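PDB 6MLY: bifunctional GH43-CE protein from Bacteroides eggerthii, which probably removes xylose units from xylan with a family 43 glycoside hydrolase domain and carries a carbohydrate esterase domain on the same chain. Local coordinates for residues A[330-335]-A[506-511]; A[398-403]-A[457-462]; A[689-692]-A[696-699]. All coordinates share one frame; numbering follows the deposited sequence.

Contact 1: residues A[330-335]-A[506-511]; sequences LVWQWN and DYFKIE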
ATOM      1  N   LEU A 330       6.666 -22.014   9.519  1.00 62.88           N
ATOM      2  CA  LEU A 330       6.181 -21.269  10.681  1.00 62.53           C
ATOM      3  C   LEU A 330       5.813 -19.833  10.274  1.00 62.66           C
ATOM      4  O   LEU A 330       4.941 -19.216  10.891  1.00 62.61           O
ATOM      5  CB  LEU A 330       7.255 -21.293  11.774  1.00 62.55           C
ATOM      6  CG  LEU A 330       7.560 -22.675  12.348  1.00 62.40           C
ATOM      7  CD1 LEU A 330       8.951 -22.711  12.958  1.00 62.67           C
ATOM      8  CD2 LEU A 330       6.508 -23.087  13.371  1.00 62.31           C
ATOM      9  N   VAL A 331       6.471 -19.326   9.223  1.00 62.70           N
ATOM     10  CA  VAL A 331       6.240 -17.964   8.705  1.00 62.65           C
ATOM     11  C   VAL A 331       4.751 -17.764   8.382  1.00 62.84           C
ATOM     12  O   VAL A 331       4.275 -16.619   8.378  1.00 63.86           O
ATOM     13  CB  VAL A 331       7.114 -17.655   7.473  1.00 62.76           C
ATOM     14  CG1 VAL A 331       8.601 -17.684   7.796  1.00 62.96           C
ATOM     15  CG2 VAL A 331       6.799 -18.581   6.310  1.00 62.42           C
ATOM     16  N   TRP A 332       4.038 -18.868   8.114  1.00 62.60           N
ATOM     17  CA  TRP A 332       2.613 -18.860   7.780  1.00 62.60           C
ATOM     18  C   TRP A 332       1.756 -18.846   9.050  1.00 62.65           C
ATOM     19  O   TRP A 332       2.024 -19.591  10.001  1.00 63.04           O
ATOM     20  CB  TRP A 332       2.250 -20.067   6.910  1.00 62.80           C
ATOM     21  CG  TRP A 332       2.792 -20.027   5.512  1.00 62.81           C
ATOM     22  CD1 TRP A 332       3.724 -20.863   4.973  1.00 63.02           C
ATOM     23  CD2 TRP A 332       2.413 -19.123   4.461  1.00 62.85           C
ATOM     24  NE1 TRP A 332       3.954 -20.543   3.665  1.00 63.04           N
ATOM     25  CE2 TRP A 332       3.164 -19.481   3.321  1.00 62.97           C
ATOM     26  CE3 TRP A 332       1.522 -18.048   4.368  1.00 63.08           C
ATOM     27  CZ2 TRP A 332       3.047 -18.801   2.109  1.00 63.00           C
ATOM     28  CZ3 TRP A 332       1.402 -17.378   3.167  1.00 63.06           C
ATOM     29  CH2 TRP A 332       2.160 -17.750   2.057  1.00 62.79           C
ATOM     30  N   GLN A 333       0.723 -17.990   9.036  1.00 62.90           N
ATOM     31  CA  GLN A 333      -0.369 -17.986  10.015  1.00 62.99           C
ATOM     32  C   GLN A 333      -1.670 -17.637   9.273  1.00 63.22           C
ATOM     33  O   GLN A 333      -1.698 -16.699   8.479  1.00 63.45           O
ATOM     34  CB  GLN A 333      -0.124 -16.979  11.151  1.00 63.47           C
ATOM     35  CG  GLN A 333       1.313 -16.902  11.665  1.00 63.20           C
ATOM     36  CD  GLN A 333       1.466 -15.955  12.834  1.00 63.94           C
ATOM     37  OE1 GLN A 333       0.489 -15.561  13.463  1.00 64.84           O
ATOM     38  NE2 GLN A 333       2.700 -15.583  13.148  1.00 63.97           N
ATOM     39  N   TRP A 334      -2.742 -18.389   9.552  1.00 63.59           N
ATOM     40  CA  TRP A 334      -4.074 -18.129   9.002  1.00 64.56           C
ATOM     41  C   TRP A 334      -4.713 -16.928   9.707  1.00 65.17           C
ATOM     42  O   TRP A 334      -4.316 -16.553  10.801  1.00 65.03           O
ATOM     43  CB  TRP A 334      -4.981 -19.358   9.139  1.00 64.93           C
ATOM     44  CG  TRP A 334      -4.431 -20.620   8.552  1.00 65.34           C
ATOM     45  CD1 TRP A 334      -3.688 -21.568   9.192  1.00 65.32           C
ATOM     46  CD2 TRP A 334      -4.615 -21.099   7.209  1.00 65.30           C
ATOM     47  NE1 TRP A 334      -3.385 -22.594   8.338  1.00 65.13           N
ATOM     48  CE2 TRP A 334      -3.941 -22.335   7.116  1.00 65.36           C
ATOM     49  CE3 TRP A 334      -5.278 -20.609   6.081  1.00 65.60           C
ATOM     50  CZ2 TRP A 334      -3.909 -23.080   5.940  1.00 65.48           C
ATOM     51  CZ3 TRP A 334      -5.247 -21.347   4.920  1.00 65.80           C
ATOM     52  CH2 TRP A 334      -4.570 -22.565   4.852  1.00 65.77           C
ATOM     53  N   ASN A 335      -5.721 -16.343   9.057  1.00 66.29           N
ATOM     54  CA  ASN A 335      -6.610 -15.355   9.655  1.00 67.17           C
ATOM     55  C   ASN A 335      -7.759 -16.104  10.337  1.00 67.38           C
ATOM     56  O   ASN A 335      -8.588 -16.714   9.649  1.00 67.47           O
ATOM     57  CB  ASN A 335      -7.142 -14.375   8.607  1.00 68.67           C
ATOM     58  CG  ASN A 335      -8.195 -13.424   9.139  1.00 69.95           C
ATOM     59  OD1 ASN A 335      -8.132 -12.989  10.289  1.00 70.92           O
ATOM     60  ND2 ASN A 335      -9.151 -13.073   8.292  1.00 72.41           N
ATOM     61  N   ASP A 506       0.967 -22.011  -7.122  1.00 71.28           N
ATOM     62  CA  ASP A 506       2.226 -22.727  -7.368  1.00 71.44           C
ATOM     63  C   ASP A 506       3.250 -22.342  -6.292  1.00 70.71           C
ATOM     64  O   ASP A 506       3.960 -23.208  -5.774  1.00 69.68           O
ATOM     65  CB  ASP A 506       2.780 -22.464  -8.774  1.00 72.30           C
ATOM     66  CG  ASP A 506       3.966 -23.345  -9.145  1.00 73.35           C
ATOM     67  OD1 ASP A 506       4.122 -24.427  -8.530  1.00 74.65           O
ATOM     68  OD2 ASP A 506       4.734 -22.942 -10.042  1.00 73.18           O
ATOM     69  N   TYR A 507       3.312 -21.039  -5.978  1.00 70.25           N
ATOM     70  CA  TYR A 507       4.296 -20.490  -5.055  1.00 69.43           C
ATOM     71  C   TYR A 507       3.798 -19.168  -4.454  1.00 68.63           C
ATOM     72  O   TYR A 507       2.871 -18.536  -4.961  1.00 68.51           O
ATOM     73  CB  TYR A 507       5.648 -20.302  -5.757  1.00 70.02           C
ATOM     74  CG  TYR A 507       5.710 -19.203  -6.789  1.00 70.16           C
ATOM     75  CD1 TYR A 507       5.923 -17.882  -6.428  1.00 70.03           C
ATOM     76  CD2 TYR A 507       5.587 -19.487  -8.138  1.00 71.10           C
ATOM     77  CE1 TYR A 507       5.994 -16.871  -7.375  1.00 70.43           C
ATOM     78  CE2 TYR A 507       5.653 -18.489  -9.098  1.00 71.46           C
ATOM     79  CZ  TYR A 507       5.857 -17.174  -8.718  1.00 71.26           C
ATOM     80  OH  TYR A 507       5.916 -16.192  -9.669  1.00 71.63           O
ATOM     81  N   PHE A 508       4.421 -18.790  -3.333  1.00 68.19           N
ATOM     82  CA  PHE A 508       4.448 -17.419  -2.843  1.00 68.13           C
ATOM     83  C   PHE A 508       5.915 -16.992  -2.774  1.00 67.85           C
ATOM     84  O   PHE A 508       6.769 -17.778  -2.391  1.00 67.05           O
ATOM     85  CB  PHE A 508       3.756 -17.292  -1.483  1.00 67.46           C
ATOM     86  CG  PHE A 508       3.939 -15.958  -0.802  1.00 67.27           C
ATOM     87  CD1 PHE A 508       3.026 -14.931  -0.986  1.00 67.69           C
ATOM     88  CD2 PHE A 508       5.029 -15.723   0.021  1.00 67.20           C
ATOM     89  CE1 PHE A 508       3.198 -13.702  -0.365  1.00 67.18           C
ATOM     90  CE2 PHE A 508       5.200 -14.497   0.643  1.00 67.52           C
ATOM     91  CZ  PHE A 508       4.287 -13.485   0.445  1.00 67.33           C
ATOM     92  N   LYS A 509       6.190 -15.752  -3.178  1.00 68.93           N
ATOM     93  CA  LYS A 509       7.543 -15.230  -3.232  1.00 70.47           C
ATOM     94  C   LYS A 509       7.541 -13.852  -2.572  1.00 70.48           C
ATOM     95  O   LYS A 509       6.642 -13.057  -2.833  1.00 70.89           O
ATOM     96  CB  LYS A 509       8.037 -15.162  -4.682  1.00 72.19           C
ATOM     97  CG  LYS A 509       9.495 -15.554  -4.890  1.00 74.09           C
ATOM     98  CD  LYS A 509      10.396 -14.400  -5.266  1.00 75.71           C
ATOM     99  CE  LYS A 509      10.245 -13.994  -6.711  1.00 76.99           C
ATOM    100  NZ  LYS A 509      11.350 -13.100  -7.126  1.00 79.81           N
ATOM    101  N   ILE A 510       8.537 -13.606  -1.714  1.00 70.47           N
ATOM    102  CA  ILE A 510       8.675 -12.340  -1.005  1.00 70.34           C
ATOM    103  C   ILE A 510      10.146 -11.911  -1.035  1.00 71.40           C
ATOM    104  O   ILE A 510      11.050 -12.734  -0.853  1.00 71.84           O
ATOM    105  CB  ILE A 510       8.128 -12.435   0.433  1.00 70.36           C
ATOM    106  CG1 ILE A 510       8.050 -11.056   1.092  1.00 70.56           C
ATOM    107  CG2 ILE A 510       8.939 -13.417   1.270  1.00 70.63           C
ATOM    108  CD1 ILE A 510       7.277 -11.035   2.387  1.00 70.31           C
ATOM    109  N   GLU A 511      10.352 -10.604  -1.237  1.00 71.70           N
ATOM    110  CA  GLU A 511      11.671  -9.999  -1.383  1.00 73.16           C
ATOM    111  C   GLU A 511      11.656  -8.606  -0.738  1.00 73.58           C
ATOM    112  O   GLU A 511      10.626  -7.932  -0.711  1.00 73.01           O
ATOM    113  CB  GLU A 511      12.061  -9.962  -2.864  1.00 74.27           C
ATOM    114  CG  GLU A 511      10.955  -9.455  -3.779  1.00 74.67           C
ATOM    115  CD  GLU A 511      11.112  -9.796  -5.252  1.00 75.69           C
ATOM    116  OE1 GLU A 511      12.001 -10.608  -5.587  1.00 77.01           O
ATOM    117  OE2 GLU A 511      10.331  -9.252  -6.062  1.00 76.61           O
TER
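W332 drives the edge of its indole into the face of F508, a T-shaped (edge-to-face) pair between two buried side chains. The planes stand at 69°, with the centroids of the indole six-membered ring and the F508 ring 5.4 Å apart. The touching corner is the far end of the benzo ring: W332 CH2 lies 3.8 Å from F508 CG, over one face of the phenyl ring near its root. Seen from the indole, F508 CB sits in the ring plane just beyond the edge, 4.0 Å from W332 CZ2. F508 carries CG anti to its own N (chi1 170°), which turns the ring past the indole's end and leaves CB and CG to take the contact. The indole's NE1 hydrogen-bonds D317 OD2, which helps to hold the indole in this rotation. A leucine at W332 would probably leave the F508 face without its aromatic partner and D317 without this donor. W332 leads into strand 333-335 and packs on L370 and Q372 of strand 370-373 beside it, while W334 pairs by backbone with S52 of strand 51-52. F508, on strand 502-511 of the other sheet, touches V383 of strand 378-386 and L491 of strand 488-491.

Contact 2: residues A[398-403]-A[457-462]; sequences LSLFQR and GYFYYS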
ATOM      1  N   LEU A 398      -4.250 -12.153  -4.290  1.00 67.99           N
ATOM      2  CA  LEU A 398      -3.292 -11.691  -3.281  1.00 67.64           C
ATOM      3  C   LEU A 398      -3.842 -10.402  -2.656  1.00 67.89           C
ATOM      4  O   LEU A 398      -4.467  -9.602  -3.356  1.00 68.72           O
ATOM      5  CB  LEU A 398      -1.942 -11.448  -3.965  1.00 67.23           C
ATOM      6  CG  LEU A 398      -0.784 -11.045  -3.054  1.00 67.24           C
ATOM      7  CD1 LEU A 398      -0.273 -12.246  -2.275  1.00 67.55           C
ATOM      8  CD2 LEU A 398       0.344 -10.422  -3.860  1.00 67.30           C
ATOM      9  N   SER A 399      -3.628 -10.222  -1.345  1.00 67.69           N
ATOM     10  CA  SER A 399      -4.135  -9.045  -0.631  1.00 67.88           C
ATOM     11  C   SER A 399      -3.062  -8.466   0.298  1.00 68.04           C
ATOM     12  O   SER A 399      -2.277  -9.205   0.880  1.00 68.21           O
ATOM     13  CB  SER A 399      -5.388  -9.371   0.142  1.00 68.17           C
ATOM     14  OG  SER A 399      -5.693  -8.341   1.077  1.00 68.68           O
ATOM     15  N   LEU A 400      -3.037  -7.131   0.395  1.00 68.25           N
ATOM     16  CA  LEU A 400      -2.480  -6.425   1.535  1.00 68.70           C
ATOM     17  C   LEU A 400      -3.635  -6.212   2.515  1.00 69.37           C
ATOM     18  O   LEU A 400      -4.574  -5.477   2.211  1.00 70.56           O
ATOM     19  CB  LEU A 400      -1.859  -5.099   1.084  1.00 69.00           C
ATOM     20  CG  LEU A 400      -0.732  -5.226   0.060  1.00 68.81           C
ATOM     21  CD1 LEU A 400      -0.265  -3.863  -0.424  1.00 69.05           C
ATOM     22  CD2 LEU A 400       0.438  -6.015   0.620  1.00 68.84           C
ATOM     23  N   PHE A 401      -3.555  -6.890   3.670  1.00 69.72           N
ATOM     24  CA  PHE A 401      -4.738  -7.262   4.436  1.00 70.54           C
ATOM     25  C   PHE A 401      -4.782  -6.552   5.795  1.00 72.55           C
ATOM     26  O   PHE A 401      -3.919  -6.760   6.648  1.00 72.50           O
ATOM     27  CB  PHE A 401      -4.781  -8.782   4.606  1.00 70.29           C
ATOM     28  CG  PHE A 401      -5.979  -9.288   5.368  1.00 70.77           C
ATOM     29  CD1 PHE A 401      -7.196  -9.476   4.730  1.00 71.23           C
ATOM     30  CD2 PHE A 401      -5.887  -9.577   6.722  1.00 70.81           C
ATOM     31  CE1 PHE A 401      -8.299  -9.937   5.430  1.00 72.07           C
ATOM     32  CE2 PHE A 401      -6.990 -10.044   7.423  1.00 71.44           C
ATOM     33  CZ  PHE A 401      -8.192 -10.224   6.777  1.00 72.16           C
ATOM     34  N   GLN A 402      -5.802  -5.700   5.960  1.00 74.92           N
ATOM     35  CA  GLN A 402      -6.347  -5.321   7.264  1.00 76.69           C
ATOM     36  C   GLN A 402      -7.820  -4.915   7.077  1.00 77.66           C
ATOM     37  O   GLN A 402      -8.503  -5.485   6.230  1.00 78.40           O
ATOM     38  CB  GLN A 402      -5.493  -4.242   7.934  1.00 78.71           C
ATOM     39  CG  GLN A 402      -5.568  -4.306   9.456  1.00 79.96           C
ATOM     40  CD  GLN A 402      -4.927  -3.115  10.119  1.00 81.79           C
ATOM     41  OE1 GLN A 402      -3.768  -2.800   9.870  1.00 86.78           O
ATOM     42  NE2 GLN A 402      -5.676  -2.449  10.980  1.00 82.71           N
ATOM     43  N   ARG A 403      -8.320  -3.967   7.882  1.00 77.91           N
ATOM     44  CA  ARG A 403      -9.686  -3.475   7.763  1.00 79.02           C
ATOM     45  C   ARG A 403      -9.799  -2.692   6.456  1.00 78.38           C
ATOM     46  O   ARG A 403     -10.702  -2.929   5.663  1.00 79.28           O
ATOM     47  CB  ARG A 403     -10.053  -2.580   8.949  1.00 80.47           C
ATOM     48  CG  ARG A 403     -11.428  -1.935   8.848  1.00 81.87           C
ATOM     49  CD  ARG A 403     -11.581  -0.791   9.832  1.00 83.36           C
ATOM     50  NE  ARG A 403     -12.973  -0.395  10.013  1.00 84.90           N
ATOM     51  CZ  ARG A 403     -13.790  -0.882  10.945  1.00 86.24           C
ATOM     52  NH1 ARG A 403     -13.346  -1.760  11.832  1.00 86.73           N
ATOM     53  NH2 ARG A 403     -15.048  -0.483  10.990  1.00 85.69           N
ATOM     54  N   GLY A 457       0.518   0.868  -1.097  1.00 77.62           N
ATOM     55  CA  GLY A 457       0.549  -0.457  -1.713  1.00 76.67           C
ATOM     56  C   GLY A 457       0.177  -0.396  -3.185  1.00 76.53           C
ATOM     57  O   GLY A 457      -0.931   0.029  -3.530  1.00 76.87           O
ATOM     58  N   TYR A 458       1.116  -0.805  -4.049  1.00 75.40           N
ATOM     59  CA  TYR A 458       0.892  -0.917  -5.492  1.00 75.31           C
ATOM     60  C   TYR A 458       0.626  -2.386  -5.846  1.00 74.12           C
ATOM     61  O   TYR A 458       1.381  -3.271  -5.437  1.00 73.62           O
ATOM     62  CB  TYR A 458       2.102  -0.413  -6.287  1.00 74.65           C
ATOM     63  CG  TYR A 458       2.727   0.867  -5.790  1.00 74.72           C
ATOM     64  CD1 TYR A 458       1.977   2.022  -5.620  1.00 74.87           C
ATOM     65  CD2 TYR A 458       4.086   0.932  -5.516  1.00 75.22           C
ATOM     66  CE1 TYR A 458       2.556   3.201  -5.170  1.00 75.71           C
ATOM     67  CE2 TYR A 458       4.680   2.101  -5.065  1.00 75.73           C
ATOM     68  CZ  TYR A 458       3.914   3.240  -4.890  1.00 76.07           C
ATOM     69  OH  TYR A 458       4.513   4.385  -4.445  1.00 76.66           O
ATOM     70  N   PHE A 459      -0.436  -2.628  -6.622  1.00 74.73           N
ATOM     71  CA  PHE A 459      -0.776  -3.964  -7.113  1.00 75.15           C
ATOM     72  C   PHE A 459      -0.498  -4.060  -8.617  1.00 75.37           C
ATOM     73  O   PHE A 459      -0.667  -3.084  -9.351  1.00 76.28           O
ATOM     74  CB  PHE A 459      -2.242  -4.286  -6.826  1.00 76.37           C
ATOM     75  CG  PHE A 459      -2.589  -4.311  -5.361  1.00 76.39           C
ATOM     76  CD1 PHE A 459      -3.029  -3.166  -4.718  1.00 77.85           C
ATOM     77  CD2 PHE A 459      -2.466  -5.478  -4.620  1.00 76.54           C
ATOM     78  CE1 PHE A 459      -3.344  -3.192  -3.366  1.00 77.63           C
ATOM     79  CE2 PHE A 459      -2.782  -5.500  -3.270  1.00 76.48           C
ATOM     80  CZ  PHE A 459      -3.221  -4.357  -2.644  1.00 76.91           C
ATOM     81  N   TYR A 460      -0.075  -5.253  -9.047  1.00 73.90           N
ATOM     82  CA  TYR A 460       0.144  -5.592 -10.450  1.00 73.92           C
ATOM     83  C   TYR A 460      -0.465  -6.972 -10.731  1.00 72.95           C
ATOM     84  O   TYR A 460      -0.710  -7.745  -9.795  1.00 72.99           O
ATOM     85  CB  TYR A 460       1.636  -5.654 -10.797  1.00 74.50           C
ATOM     86  CG  TYR A 460       2.469  -4.440 -10.470  1.00 74.13           C
ATOM     87  CD1 TYR A 460       3.044  -3.678 -11.475  1.00 74.32           C
ATOM     88  CD2 TYR A 460       2.741  -4.086  -9.159  1.00 74.13           C
ATOM     89  CE1 TYR A 460       3.836  -2.578 -11.190  1.00 74.02           C
ATOM     90  CE2 TYR A 460       3.528  -2.986  -8.858  1.00 74.09           C
ATOM     91  CZ  TYR A 460       4.079  -2.230  -9.876  1.00 74.08           C
ATOM     92  OH  TYR A 460       4.859  -1.152  -9.580  1.00 74.46           O
ATOM     93  N   TYR A 461      -0.688  -7.267 -12.021  1.00 72.30           N
ATOM     94  CA  TYR A 461      -0.957  -8.628 -12.494  1.00 71.46           C
ATOM     95  C   TYR A 461       0.063  -8.969 -13.586  1.00 71.29           C
ATOM     96  O   TYR A 461       0.891  -8.139 -13.939  1.00 71.51           O
ATOM     97  CB  TYR A 461      -2.411  -8.779 -12.950  1.00 72.59           C
ATOM     98  CG  TYR A 461      -2.735  -8.219 -14.313  1.00 73.80           C
ATOM     99  CD1 TYR A 461      -2.551  -8.973 -15.462  1.00 75.19           C
ATOM    100  CD2 TYR A 461      -3.267  -6.947 -14.456  1.00 74.79           C
ATOM    101  CE1 TYR A 461      -2.858  -8.469 -16.717  1.00 76.40           C
ATOM    102  CE2 TYR A 461      -3.585  -6.429 -15.702  1.00 75.78           C
ATOM    103  CZ  TYR A 461      -3.383  -7.195 -16.838  1.00 76.06           C
ATOM    104  OH  TYR A 461      -3.688  -6.696 -18.071  1.00 76.62           O
ATOM    105  N   SER A 462       0.010 -10.208 -14.082  1.00 71.16           N
ATOM    106  CA  SER A 462       0.903 -10.676 -15.133  1.00 71.86           C
ATOM    107  C   SER A 462       0.415 -12.031 -15.671  1.00 72.94           C
ATOM    108  O   SER A 462      -0.134 -12.831 -14.920  1.00 73.23           O
ATOM    109  CB  SER A 462       2.326 -10.733 -14.639  1.00 71.67           C
ATOM    110  OG  SER A 462       3.174 -11.374 -15.579  1.00 72.70           O
TER
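L400 and F459 meet in the buried interior of a concanavalin A-like beta-sandwich, where strand 395-401 of one antiparallel sheet faces strand 456-462 of the other. The two short strands run almost exactly antiparallel, at 173°, with axes 9.0 Å apart at closest approach: they are bridged by side chains, each strand keeping its backbone bonds for its own sheet, as F401 does in pairing with R488. At L398 the contribution is slight, its carbonyl O lying near F459 CE2, while the side chain rests on L491 and on A446 of strand 441-449. S399 turns away from the opposite sheet; its OG bonds to G406 O and its backbone pairs with A490, which ties it to the strands on both flanks. L400 then points toward the partner strand and carries the contact. Its CG stands beside its own N, anti to the carbonyl carbon (chi1 -60°), and the leucine and phenylalanine side chains slide past each other in opposite directions. Three of the leucine's carbons lie along the far end of the F459 ring: CB and CG both come up against CZ, and L400 CD1 lies 3.7 Å from F459 CZ. The ring's other near corner, CE2, approaches the leucine backbone, 4.0 Å from L400 N. F489, C448, L475 and M477 close round the leucine, drawing in both sheets and the loop after strand 469-476. The branch of L400 reaches G457 of the partner segment as well: G457 presents bare backbone, so L400 CD1 rests directly against G457 CA, at 3.7 Å.

Contact 3: residues A[689-692]-A[696-699]; sequences TTKG and PEAA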
ATOM      1  N   THR A 689     -21.912  30.525 -31.139  1.00 83.27           N
ATOM      2  CA  THR A 689     -22.077  31.425 -29.986  1.00 83.49           C
ATOM      3  C   THR A 689     -21.644  30.715 -28.704  1.00 83.10           C
ATOM      4  O   THR A 689     -21.104  29.608 -28.736  1.00 82.62           O
ATOM      5  CB  THR A 689     -23.529  31.911 -29.841  1.00 85.13           C
ATOM      6  OG1 THR A 689     -24.217  31.682 -31.069  1.00 85.93           O
ATOM      7  CG2 THR A 689     -23.640  33.378 -29.480  1.00 85.70           C
ATOM      8  N   THR A 690     -21.893  31.396 -27.582  1.00 83.44           N
ATOM      9  CA  THR A 690     -21.647  30.930 -26.242  1.00 83.73           C
ATOM     10  C   THR A 690     -22.807  30.042 -25.782  1.00 84.60           C
ATOM     11  O   THR A 690     -23.798  29.881 -26.499  1.00 84.98           O
ATOM     12  CB  THR A 690     -21.489  32.137 -25.313  1.00 82.63           C
ATOM     13  OG1 THR A 690     -22.642  32.963 -25.487  1.00 82.58           O
ATOM     14  CG2 THR A 690     -20.228  32.924 -25.592  1.00 81.73           C
ATOM     15  N   LYS A 691     -22.672  29.496 -24.566  1.00 85.25           N
ATOM     16  CA  LYS A 691     -23.719  28.722 -23.909  1.00 85.83           C
ATOM     17  C   LYS A 691     -24.122  29.423 -22.604  1.00 88.62           C
ATOM     18  O   LYS A 691     -23.589  30.495 -22.284  1.00 89.53           O
ATOM     19  CB  LYS A 691     -23.220  27.289 -23.707  1.00 83.88           C
ATOM     20  CG  LYS A 691     -22.698  26.639 -24.977  1.00 82.39           C
ATOM     21  CD  LYS A 691     -22.694  25.133 -24.940  1.00 81.48           C
ATOM     22  CE  LYS A 691     -21.366  24.564 -24.497  1.00 80.03           C
ATOM     23  NZ  LYS A 691     -21.426  23.091 -24.357  1.00 80.22           N
ATOM     24  N   GLY A 692     -25.076  28.816 -21.880  1.00 90.73           N
ATOM     25  CA  GLY A 692     -25.710  29.400 -20.696  1.00 92.20           C
ATOM     26  C   GLY A 692     -24.742  29.502 -19.536  1.00 92.01           C
ATOM     27  O   GLY A 692     -23.565  29.179 -19.686  1.00 91.74           O
ATOM     28  N   PRO A 696     -20.246  23.874 -18.615  1.00 79.28           N
ATOM     29  CA  PRO A 696     -18.979  23.702 -17.898  1.00 78.42           C
ATOM     30  C   PRO A 696     -17.974  24.863 -17.984  1.00 78.56           C
ATOM     31  O   PRO A 696     -17.168  25.040 -17.062  1.00 78.55           O
ATOM     32  CB  PRO A 696     -18.351  22.478 -18.577  1.00 76.85           C
ATOM     33  CG  PRO A 696     -19.532  21.697 -19.095  1.00 77.46           C
ATOM     34  CD  PRO A 696     -20.522  22.754 -19.529  1.00 78.65           C
ATOM     35  N   GLU A 697     -18.009  25.615 -19.089  1.00 78.89           N
ATOM     36  CA  GLU A 697     -17.099  26.748 -19.306  1.00 78.86           C
ATOM     37  C   GLU A 697     -17.515  27.936 -18.426  1.00 79.96           C
ATOM     38  O   GLU A 697     -16.654  28.675 -17.946  1.00 79.85           O
ATOM     39  CB  GLU A 697     -17.020  27.142 -20.788  1.00 78.56           C
ATOM     40  CG  GLU A 697     -18.357  27.292 -21.494  1.00 79.57           C
ATOM     41  CD  GLU A 697     -18.707  26.147 -22.432  1.00 79.20           C
ATOM     42  OE1 GLU A 697     -18.788  24.991 -21.950  1.00 79.56           O
ATOM     43  OE2 GLU A 697     -18.881  26.412 -23.655  1.00 79.76           O
ATOM     44  N   ALA A 698     -18.828  28.108 -18.217  1.00 81.13           N
ATOM     45  CA  ALA A 698     -19.372  29.149 -17.336  1.00 82.51           C
ATOM     46  C   ALA A 698     -18.923  28.908 -15.882  1.00 82.95           C
ATOM     47  O   ALA A 698     -18.622  29.858 -15.143  1.00 84.34           O
ATOM     48  CB  ALA A 698     -20.877  29.181 -17.451  1.00 83.39           C
ATOM     49  N   ALA A 699     -18.886  27.633 -15.475  1.00 82.14           N
ATOM     50  CA  ALA A 699     -18.412  27.238 -14.157  1.00 82.10           C
ATOM     51  C   ALA A 699     -16.895  27.448 -14.057  1.00 81.42           C
ATOM     52  O   ALA A 699     -16.398  27.774 -12.988  1.00 82.81           O
ATOM     53  CB  ALA A 699     -18.783  25.801 -13.877  1.00 81.64           C
TER
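K691 sends its side chain across the carboxylate of E697, and the two chains cross at about a right angle. K691 CB points toward the helix but is still 4.4 Å from E697 OE2. CG of the lysine comes a little closer, 4.0 Å from E697 OE2. CD passes the same oxygen at 4.2 Å without gaining on it. The chain then bends at chi3 (-94°), and the bend lays CE against the carboxylate: K691 CE is 3.2 Å from E697 OE2, with E697 OE1 also within van der Waals range. NZ, at the tip, runs on past the group and ends 4.0 Å from E697 OE1, beyond salt-bridge distance. The opposite charges probably still attract each other, though in the model CE lies nearer the carboxylate than NZ does.

All this happens in the alpha/beta-hydrolase fold of the esterase part, where the long loop after strand 671-675 turns into helix 696-701, away from the sodium site. P696 opens that helix, a common place for proline, because a first-turn residue needs no backbone N-H for helical bonding. E697, next in line, bends at chi2 (-105°) to bring its carboxylate back toward the loop. Its place in the first turn would probably let the helix dipole favour the negative charge. M684 touches both K691 and E697.

One residue further along each segment, the loop meets the helix again through backbone and methyl: G692 O lies 3.5 Å from A698 CB. That carbonyl also accepts a hydrogen bond from S695 OG, in the short connection between the two segments, and A698 packs on P705 as well.

Following the chain from its N terminus, contact 1 opens at 330-335 and closes only at 506-511, a long excursion made of strands and loops. Contact 2, joining 398-403 to 457-462, is nested inside that excursion, and both tie the two facing sheets of the sandwich together. Their centres are 14 Å apart and they touch directly: F508 CE1 is 4.2 Å from L398 CD1, extending the apolar interior from one to the other. Contact 3 follows in series, closing a short loop that leads into helix 696-701 in the esterase part, with its nearest atoms about 31 Å from contact 2 and about 45 Å from contact 1.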